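Glucose-6-phosphate isomerase (Thermus thermophilus, PDB 1ZZG) interconverts glucose 6-phosphate and fructose 6-phosphate, a step shared by glycolysis and gluconeogenesis. Local coordinates at the interface of chains A and B. Residues are numbered along the deposited sequence; one frame, centred on the assembly and turned at random. Chains: chain A/B, glucose-6-phosphate isomerase.

The interface of chains A and B. Residues chain A 322, 334, 339, 342; chain B 101, 130, 134, 137.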
loop_
_atom_site.group_PDB
_atom_site.type_symbol
_atom_site.label_atom_id
_atom_site.label_comp_id
_atom_site.label_asym_id
_atom_site.label_seq_id
_atom_site.Cartn_x
_atom_site.Cartn_y
_atom_site.Cartn_z
ATOM N N ILE A 322 -18.818 -19.381 8.478
ATOM C CA ILE A 322 -17.698 -19.789 9.315
ATOM C C ILE A 322 -18.113 -21.090 10.004
ATOM O O ILE A 322 -19.007 -21.099 10.853
ATOM C CB ILE A 322 -17.377 -18.716 10.383
ATOM C CG1 ILE A 322 -17.037 -17.383 9.700
ATOM C CG2 ILE A 322 -16.207 -19.176 11.251
ATOM C CD1 ILE A 322 -16.935 -16.214 10.652
ATOM N N LEU A 334 -18.168 -17.063 16.640
ATOM C CA LEU A 334 -18.059 -16.851 15.202
ATOM C C LEU A 334 -18.756 -17.955 14.408
ATOM O O LEU A 334 -19.185 -17.728 13.275
ATOM C CB LEU A 334 -16.587 -16.781 14.783
ATOM C CG LEU A 334 -15.770 -15.586 15.278
ATOM C CD1 LEU A 334 -14.294 -15.819 14.993
ATOM C CD2 LEU A 334 -16.261 -14.314 14.600
ATOM N N LEU A 339 -18.397 -14.789 6.803
ATOM C CA LEU A 339 -17.209 -13.951 6.714
ATOM C C LEU A 339 -17.608 -12.506 6.425
ATOM O O LEU A 339 -17.069 -11.576 7.026
ATOM C CB LEU A 339 -16.261 -14.464 5.620
ATOM C CG LEU A 339 -15.507 -15.758 5.956
ATOM C CD1 LEU A 339 -14.538 -16.108 4.838
ATOM C CD2 LEU A 339 -14.754 -15.576 7.263
ATOM N N LEU A 342 -18.903 -10.774 9.423
ATOM C CA LEU A 342 -17.816 -10.330 10.293
ATOM C C LEU A 342 -17.231 -9.025 9.756
ATOM O O LEU A 342 -17.060 -8.055 10.491
ATOM C CB LEU A 342 -16.713 -11.393 10.364
ATOM C CG LEU A 342 -15.484 -11.018 11.204
ATOM C CD1 LEU A 342 -15.915 -10.565 12.597
ATOM C CD2 LEU A 342 -14.542 -12.207 11.293
ATOM N N VAL B 101 -11.059 -10.721 5.937
ATOM C CA VAL B 101 -12.139 -11.694 6.034
ATOM C C VAL B 101 -13.170 -11.578 4.921
ATOM O O VAL B 101 -14.264 -12.120 5.041
ATOM C CB VAL B 101 -12.864 -11.597 7.400
ATOM C CG1 VAL B 101 -11.934 -12.066 8.506
ATOM C CG2 VAL B 101 -13.310 -10.171 7.668
ATOM N N ALA B 130 -9.796 -12.258 16.236
ATOM C CA ALA B 130 -11.008 -12.630 15.519
ATOM C C ALA B 130 -10.847 -13.009 14.047
ATOM O O ALA B 130 -11.298 -14.079 13.621
ATOM C CB ALA B 130 -12.041 -11.511 15.658
ATOM N N ALA B 134 -11.429 -16.792 12.447
ATOM C CA ALA B 134 -12.435 -16.984 11.403
ATOM C C ALA B 134 -11.821 -17.636 10.172
ATOM O O ALA B 134 -12.364 -18.602 9.622
ATOM C CB ALA B 134 -13.064 -15.640 11.023
ATOM N N ALA B 137 -10.836 -21.345 10.873
ATOM C CA ALA B 137 -11.999 -22.231 10.872
ATOM C C ALA B 137 -12.366 -22.629 9.449
ATOM O O ALA B 137 -12.667 -23.790 9.176
ATOM C CB ALA B 137 -13.192 -21.545 11.547
#
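Helix 130-147 of chain B turns an alanine face, B:Ala130, B:Ala134 and B:Ala137, towards branched side chains from helix 339-356 and the loops before it in chain A. The patch is an apolar part of the two-fold interface between the subunits, a dimer consistent with the phosphoglucose isomerase family, and its centre lies about 12 Å from A:His293 of the active site. B:Ala134 sits at the middle, where a lone methyl lets the larger chains come close to the helix; the forked ends of the leucines supply methyls that settle against it. With CG anti to the backbone N (chi1 178°) and chi2 at 52°, A:Leu342 brings CD2 to 3.7 Å from B:Ala134 CB. The same methyl meets CG1 of B:Val101, whose short branched side chain crosses the leucine at about a right angle, at 3.8 Å. A:Ile322 uses both branches: CD1 reaches B:Ala134 CB at 3.9 Å, while CG2 touches the methyl of B:Ala137. Beta-branching suits this place, since one residue can span neighbouring turns. A:Leu339 lays its side chain beside the B:Val101 carbonyl, with CD2 4.1 Å from B:Ala134 CB. An alanine at A:Leu339 would probably leave that flank of B:Ala134 less well packed, and the B:Val101 carbonyl without the isopropyl end beside it. At the start of helix 130-147, A:Leu334 places its CD1 methyl 3.7 Å from the backbone O of B:Ala130.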